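Local coordinates for 3-ketosteroid-delta4-5alpha-dehydrogenase (PDB 4AT2), which introduces the 4,5 double bond into 5alpha-3-ketosteroids using FAD, a step of bacterial steroid catabolism, and is held here with 4-androstene-3,17-dione and its flavin cofactor, at residues Gly92-Gln96 and Ala182-His186; Glu134-Trp138 and Ser496-Arg500. All coordinates share one frame; numbering follows the deposited sequence.

In the fold
The two contacts, centres about 14 Å apart, meet on helix 132-141. Along the chain the order is 92-96, 134-138, 182-186, 496-500, so the segments of the two contacts alternate. Interaction 1 ties the start of helix 94-98 to strand 185-186, the middle strand of a small antiparallel sheet; interaction 2 crosses helix 132-141 over the long C-terminal helix 490-507. Tyr136 bridges them: it leaves helix 132-141 on the side away from 496-500 and packs on Pro94, Leu95 and His186. Sheet and helices are thus linked in one continuous run of contacts close to the cofactor, the side chain of Ser496 being about 8 Å and that of His186 about 10 Å from the FAD.

Interaction 1: Gly92-Gln96 and Ala182-His186; sequences GTPLQ and APRGH
With chi1 at 66°, Thr93 places OG1 between its backbone N and carbonyl carbon, facing His186, while chi1 of -69° sets CG of His186 beside its own N and turns the imidazole to meet it. The two side chains come from opposite directions, and Thr93 OG1 lies in the ring plane, 2.8 Å from NE2 of His186. Through its other nitrogen, ND1, His186 donates to Arg184 O within the ring plane, though the nitrogen stands well above the carbonyl plane. Held at both nitrogens, the imidazole has its rotation fixed. CD1 of Leu95 adds packing 3.5 Å from CD2 of His186.

Thr93 OG1 also accepts from Gln96 N, and Gln96 OE1 takes Thr93 N on an in-plane lone pair at 3.0 Å: a capping box that starts the helix. Gln96 OE1 also accepts from Gly92 N, and with the amide held this way Gln96 NE2 gives a 3.0 Å bond to Pro183 O at 158°. NE2 also bonds Asp103, which forms a salt bridge with Arg184. Tyr136 of helix 132-141 packs against Thr93, Leu95 and the His186 ring, and strand 185-186 runs between strands 87-88 and 164-165.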
ATOM      1  N   GLY A  92      14.470  26.298 -11.188  1.00 10.59           N
ATOM      2  CA  GLY A  92      15.094  27.611 -11.374  1.00 11.12           C
ATOM      3  C   GLY A  92      14.220  28.794 -10.995  1.00 11.25           C
ATOM      4  O   GLY A  92      14.091  29.739 -11.765  1.00 11.72           O
ATOM      5  N   THR A  93      13.611  28.760  -9.814  1.00 10.96           N
ATOM      6  CA  THR A  93      12.765  29.885  -9.392  1.00 11.01           C
ATOM      7  C   THR A  93      13.641  31.104  -9.094  1.00 11.17           C
ATOM      8  O   THR A  93      14.837  30.952  -8.835  1.00 11.28           O
ATOM      9  CB  THR A  93      11.952  29.555  -8.129  1.00 10.75           C
ATOM     10  OG1 THR A  93      12.841  29.383  -7.021  1.00 10.87           O
ATOM     11  CG2 THR A  93      11.139  28.271  -8.326  1.00 10.42           C
ATOM     12  N   PRO A  94      13.048  32.315  -9.106  1.00 11.37           N
ATOM     13  CA  PRO A  94      13.832  33.477  -8.690  1.00 11.74           C
ATOM     14  C   PRO A  94      14.410  33.327  -7.274  1.00 11.66           C
ATOM     15  O   PRO A  94      15.478  33.864  -6.990  1.00 11.88           O
ATOM     16  CB  PRO A  94      12.811  34.610  -8.742  1.00 11.99           C
ATOM     17  CG  PRO A  94      11.904  34.202  -9.864  1.00 11.86           C
ATOM     18  CD  PRO A  94      11.745  32.715  -9.674  1.00 11.56           C
ATOM     19  N   LEU A  95      13.710  32.607  -6.400  1.00 11.36           N
ATOM     20  CA  LEU A  95      14.213  32.383  -5.040  1.00 11.28           C
ATOM     21  C   LEU A  95      15.460  31.489  -5.049  1.00 10.88           C
ATOM     22  O   LEU A  95      16.476  31.808  -4.402  1.00 10.98           O
ATOM     23  CB  LEU A  95      13.127  31.774  -4.155  1.00 11.46           C
ATOM     24  CG  LEU A  95      13.116  32.194  -2.682  1.00 12.10           C
ATOM     25  CD1 LEU A  95      12.148  31.310  -1.914  1.00 11.93           C
ATOM     26  CD2 LEU A  95      14.460  32.184  -1.983  1.00 12.91           C
ATOM     27  N   GLN A  96      15.392  30.370  -5.774  1.00 10.44           N
ATOM     28  CA  GLN A  96      16.562  29.499  -5.915  1.00 10.15           C
ATOM     29  C   GLN A  96      17.755  30.291  -6.463  1.00 10.40           C
ATOM     30  O   GLN A  96      18.851  30.195  -5.930  1.00 10.19           O
ATOM     31  CB  GLN A  96      16.276  28.299  -6.825  1.00  9.93           C
ATOM     32  CG  GLN A  96      15.350  27.257  -6.202  1.00  9.49           C
ATOM     33  CD  GLN A  96      15.021  26.144  -7.182  1.00  9.33           C
ATOM     34  OE1 GLN A  96      14.641  26.410  -8.309  1.00  9.39           O
ATOM     35  NE2 GLN A  96      15.165  24.900  -6.749  1.00  9.04           N
ATOM     36  N   ALA A 182      19.188  20.197  -5.047  1.00  8.50           N
ATOM     37  CA  ALA A 182      18.708  21.567  -5.110  1.00  8.38           C
ATOM     38  C   ALA A 182      17.581  21.657  -4.093  1.00  8.20           C
ATOM     39  O   ALA A 182      16.721  20.779  -4.042  1.00  8.10           O
ATOM     40  CB  ALA A 182      18.188  21.907  -6.505  1.00  8.61           C
ATOM     41  N   PRO A 183      17.592  22.706  -3.266  1.00  8.18           N
ATOM     42  CA  PRO A 183      16.527  22.893  -2.291  1.00  8.03           C
ATOM     43  C   PRO A 183      15.280  23.391  -2.993  1.00  8.02           C
ATOM     44  O   PRO A 183      15.369  24.276  -3.854  1.00  8.22           O
ATOM     45  CB  PRO A 183      17.109  23.951  -1.345  1.00  8.19           C
ATOM     46  CG  PRO A 183      18.036  24.748  -2.213  1.00  8.46           C
ATOM     47  CD  PRO A 183      18.639  23.744  -3.168  1.00  8.44           C
ATOM     48  N   ARG A 184      14.130  22.833  -2.616  1.00  7.90           N
ATOM     49  CA  ARG A 184      12.870  23.163  -3.274  1.00  7.89           C
ATOM     50  C   ARG A 184      11.779  23.519  -2.272  1.00  7.93           C
ATOM     51  O   ARG A 184      10.653  23.789  -2.658  1.00  7.91           O
ATOM     52  CB  ARG A 184      12.438  21.997  -4.173  1.00  7.65           C
ATOM     53  CG  ARG A 184      13.448  21.752  -5.296  1.00  7.71           C
ATOM     54  CD  ARG A 184      12.958  20.785  -6.360  1.00  7.60           C
ATOM     55  NE  ARG A 184      14.078  20.494  -7.258  1.00  7.76           N
ATOM     56  CZ  ARG A 184      14.847  19.412  -7.168  1.00  7.63           C
ATOM     57  NH1 ARG A 184      14.599  18.468  -6.257  1.00  7.27           N
ATOM     58  NH2 ARG A 184      15.870  19.271  -8.005  1.00  7.68           N
ATOM     59  N   GLY A 185      12.109  23.523  -0.982  1.00  8.10           N
ATOM     60  CA  GLY A 185      11.132  23.951   0.020  1.00  8.20           C
ATOM     61  C   GLY A 185      11.039  25.472   0.056  1.00  8.65           C
ATOM     62  O   GLY A 185      11.876  26.129   0.685  1.00  8.82           O
ATOM     63  N   HIS A 186      10.032  26.028  -0.626  1.00  8.78           N
ATOM     64  CA  HIS A 186       9.790  27.483  -0.644  1.00  9.36           C
ATOM     65  C   HIS A 186       8.803  27.829   0.430  1.00  9.72           C
ATOM     66  O   HIS A 186       7.719  27.262   0.466  1.00  9.80           O
ATOM     67  CB  HIS A 186       9.260  27.922  -2.005  1.00  9.31           C
ATOM     68  CG  HIS A 186      10.281  27.835  -3.117  1.00  9.22           C
ATOM     69  ND1 HIS A 186      10.843  26.667  -3.511  1.00  9.05           N
ATOM     70  CD2 HIS A 186      10.816  28.824  -3.929  1.00  9.55           C
ATOM     71  CE1 HIS A 186      11.690  26.914  -4.529  1.00  9.20           C
ATOM     72  NE2 HIS A 186      11.670  28.236  -4.780  1.00  9.47           N
TER

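Interaction 2: Glu134-Trp138 and Ser496-Arg500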
ATOM      1  N   GLU A 134       6.753  29.125 -13.317  1.00 11.77           N
ATOM      2  CA  GLU A 134       5.557  29.936 -13.593  1.00 12.21           C
ATOM      3  C   GLU A 134       4.652  29.978 -12.364  1.00 11.98           C
ATOM      4  O   GLU A 134       4.092  31.028 -12.025  1.00 12.10           O
ATOM      5  CB  GLU A 134       4.790  29.399 -14.815  1.00 13.02           C
ATOM      6  CG  GLU A 134       3.625  30.288 -15.288  1.00 14.03           C
ATOM      7  CD  GLU A 134       2.349  30.139 -14.464  1.00 14.52           C
ATOM      8  OE1 GLU A 134       2.223  29.138 -13.729  1.00 15.00           O
ATOM      9  OE2 GLU A 134       1.462  31.025 -14.544  1.00 15.52           O
ATOM     10  N   HIS A 135       4.529  28.837 -11.687  1.00 11.24           N
ATOM     11  CA  HIS A 135       3.659  28.752 -10.522  1.00 11.10           C
ATOM     12  C   HIS A 135       4.190  29.551  -9.351  1.00 11.04           C
ATOM     13  O   HIS A 135       3.418  30.230  -8.668  1.00 11.25           O
ATOM     14  CB  HIS A 135       3.393  27.296 -10.166  1.00 10.76           C
ATOM     15  CG  HIS A 135       2.373  27.111  -9.075  1.00 10.50           C
ATOM     16  ND1 HIS A 135       1.119  27.598  -9.162  1.00 10.56           N
ATOM     17  CD2 HIS A 135       2.461  26.462  -7.851  1.00 10.52           C
ATOM     18  CE1 HIS A 135       0.440  27.290  -8.037  1.00 10.45           C
ATOM     19  NE2 HIS A 135       1.266  26.592  -7.235  1.00 10.35           N
ATOM     20  N   TYR A 136       5.507  29.520  -9.136  1.00 10.98           N
ATOM     21  CA  TYR A 136       6.123  30.354  -8.095  1.00 11.10           C
ATOM     22  C   TYR A 136       5.790  31.820  -8.374  1.00 11.33           C
ATOM     23  O   TYR A 136       5.377  32.546  -7.481  1.00 11.29           O
ATOM     24  CB  TYR A 136       7.646  30.173  -8.053  1.00 11.05           C
ATOM     25  CG  TYR A 136       8.321  31.135  -7.088  1.00 11.25           C
ATOM     26  CD1 TYR A 136       8.376  30.860  -5.722  1.00 11.14           C
ATOM     27  CD2 TYR A 136       8.871  32.336  -7.545  1.00 11.56           C
ATOM     28  CE1 TYR A 136       8.975  31.749  -4.831  1.00 11.37           C
ATOM     29  CE2 TYR A 136       9.468  33.234  -6.664  1.00 11.78           C
ATOM     30  CZ  TYR A 136       9.527  32.932  -5.311  1.00 11.85           C
ATOM     31  OH  TYR A 136      10.121  33.822  -4.434  1.00 12.16           O
ATOM     32  N   ASN A 137       6.004  32.239  -9.617  1.00 11.59           N
ATOM     33  CA  ASN A 137       5.739  33.610 -10.034  1.00 12.25           C
ATOM     34  C   ASN A 137       4.269  34.001  -9.880  1.00 12.22           C
ATOM     35  O   ASN A 137       3.952  35.124  -9.502  1.00 12.57           O
ATOM     36  CB  ASN A 137       6.222  33.816 -11.473  1.00 12.73           C
ATOM     37  CG  ASN A 137       7.732  33.752 -11.590  1.00 13.15           C
ATOM     38  OD1 ASN A 137       8.446  34.007 -10.614  1.00 13.84           O
ATOM     39  ND2 ASN A 137       8.231  33.399 -12.775  1.00 13.23           N
ATOM     40  N   TRP A 138       3.390  33.050 -10.163  1.00 12.11           N
ATOM     41  CA  TRP A 138       1.954  33.221  -9.999  1.00 12.15           C
ATOM     42  C   TRP A 138       1.599  33.476  -8.552  1.00 12.05           C
ATOM     43  O   TRP A 138       0.816  34.384  -8.251  1.00 12.13           O
ATOM     44  CB  TRP A 138       1.252  31.983 -10.544  1.00 12.27           C
ATOM     45  CG  TRP A 138      -0.249  32.077 -10.598  1.00 12.47           C
ATOM     46  CD1 TRP A 138      -1.039  32.488 -11.671  1.00 12.86           C
ATOM     47  CD2 TRP A 138      -1.183  31.733  -9.538  1.00 12.43           C
ATOM     48  NE1 TRP A 138      -2.366  32.418 -11.348  1.00 12.92           N
ATOM     49  CE2 TRP A 138      -2.523  31.980 -10.079  1.00 12.64           C
ATOM     50  CE3 TRP A 138      -1.054  31.258  -8.235  1.00 12.40           C
ATOM     51  CZ2 TRP A 138      -3.668  31.745  -9.330  1.00 12.78           C
ATOM     52  CZ3 TRP A 138      -2.223  31.035  -7.485  1.00 12.68           C
ATOM     53  CH2 TRP A 138      -3.491  31.270  -8.028  1.00 12.61           C
ATOM     54  N   SER A 496      -2.056  23.724  -4.666  1.00  8.70           N
ATOM     55  CA  SER A 496      -2.186  25.036  -5.327  1.00  8.94           C
ATOM     56  C   SER A 496      -2.032  24.927  -6.848  1.00  9.03           C
ATOM     57  O   SER A 496      -2.789  25.553  -7.591  1.00  8.99           O
ATOM     58  CB  SER A 496      -1.207  26.059  -4.751  1.00  9.04           C
ATOM     59  OG  SER A 496       0.139  25.613  -4.880  1.00  8.93           O
ATOM     60  N   PHE A 497      -1.076  24.117  -7.305  1.00  8.87           N
ATOM     61  CA  PHE A 497      -0.812  23.980  -8.744  1.00  8.99           C
ATOM     62  C   PHE A 497      -2.023  23.365  -9.456  1.00  8.94           C
ATOM     63  O   PHE A 497      -2.502  23.893 -10.478  1.00  9.27           O
ATOM     64  CB  PHE A 497       0.438  23.099  -8.950  1.00  9.04           C
ATOM     65  CG  PHE A 497       0.924  23.033 -10.375  1.00  9.28           C
ATOM     66  CD1 PHE A 497       0.307  22.199 -11.310  1.00  9.34           C
ATOM     67  CD2 PHE A 497       2.043  23.765 -10.768  1.00  9.60           C
ATOM     68  CE1 PHE A 497       0.767  22.136 -12.625  1.00  9.58           C
ATOM     69  CE2 PHE A 497       2.517  23.696 -12.074  1.00  9.95           C
ATOM     70  CZ  PHE A 497       1.877  22.887 -13.007  1.00 10.04           C
ATOM     71  N   TYR A 498      -2.508  22.244  -8.928  1.00  8.71           N
ATOM     72  CA  TYR A 498      -3.652  21.544  -9.553  1.00  8.76           C
ATOM     73  C   TYR A 498      -5.008  22.147  -9.190  1.00  8.82           C
ATOM     74  O   TYR A 498      -5.980  21.966  -9.926  1.00  8.96           O
ATOM     75  CB  TYR A 498      -3.564  20.009  -9.389  1.00  8.55           C
ATOM     76  CG  TYR A 498      -2.415  19.519 -10.239  1.00  8.71           C
ATOM     77  CD1 TYR A 498      -2.480  19.618 -11.624  1.00  9.04           C
ATOM     78  CD2 TYR A 498      -1.232  19.067  -9.658  1.00  8.62           C
ATOM     79  CE1 TYR A 498      -1.416  19.239 -12.427  1.00  9.07           C
ATOM     80  CE2 TYR A 498      -0.157  18.690 -10.443  1.00  8.87           C
ATOM     81  CZ  TYR A 498      -0.259  18.772 -11.824  1.00  8.97           C
ATOM     82  OH  TYR A 498       0.815  18.414 -12.602  1.00  9.25           O
ATOM     83  N   GLY A 499      -5.047  22.907  -8.096  1.00  8.72           N
ATOM     84  CA  GLY A 499      -6.200  23.769  -7.791  1.00  8.87           C
ATOM     85  C   GLY A 499      -6.400  24.769  -8.921  1.00  9.18           C
ATOM     86  O   GLY A 499      -7.499  24.893  -9.459  1.00  9.20           O
ATOM     87  N   ARG A 500      -5.329  25.464  -9.305  1.00  9.30           N
ATOM     88  CA  ARG A 500      -5.383  26.351 -10.479  1.00  9.67           C
ATOM     89  C   ARG A 500      -5.967  25.650 -11.706  1.00  9.71           C
ATOM     90  O   ARG A 500      -6.891  26.164 -12.354  1.00  9.91           O
ATOM     91  CB  ARG A 500      -3.989  26.897 -10.814  1.00  9.79           C
ATOM     92  CG  ARG A 500      -3.479  27.951  -9.838  1.00 10.01           C
ATOM     93  CD  ARG A 500      -2.069  28.384 -10.230  1.00 10.24           C
ATOM     94  NE  ARG A 500      -2.054  29.012 -11.555  1.00 10.70           N
ATOM     95  CZ  ARG A 500      -0.959  29.197 -12.287  1.00 10.95           C
ATOM     96  NH1 ARG A 500       0.232  28.816 -11.836  1.00 10.92           N
ATOM     97  NH2 ARG A 500      -1.058  29.773 -13.477  1.00 11.44           N
TER
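Arg500 and His135 lie at the centre of a near-perpendicular helix packing, in which helix 132-141 crosses the C-terminal helix 490-507 at 87° with local axes 11.1 Å apart. The charged part is an end-on salt bridge: the guanidinium of Arg500 faces the carboxylate of Glu134 with two nitrogens. Arg500 NH1 reaches Glu134 OE1 on its syn lone pair at 2.8 Å, and NH2 meets OE2 on the syn side, slightly out of both planes. NE of Arg500 has a second carboxylate partner in Glu59 of helix 51-62.

Stacking comes next. A bend at chi3 (63°) lays the guanidinium flat on the Trp138 indole, the planes only 8° apart; CZ of Arg500 sits 3.4 Å from the centroid of the five-membered ring, a cation-pi contact, and CD makes a CH-pi contact over the six-membered ring. Were Arg500 an alanine, Glu134 would probably lose its charge partner on helix 490-507 and Trp138 the group stacked on it.

His135 is approached differently. Phe497 turns an edge toward its face, centroids 5.3 Å apart, and CA of Phe497 lies over that ring too.

Hydrogen bonds in its plane hold both imidazole nitrogens. ND1 of His135 accepts from Arg500 NH1, 3.1 Å away; Arg500 NH1 thus serves both Glu134 and His135. The hydroxyl of Ser496 is within hydrogen-bonding reach of Leu492 O and Gly493 O in its own helix, with one hydrogen to share between them, and it accepts as well: the other imidazole nitrogen, NE2 of His135, donates to Ser496 OG at 2.8 Å.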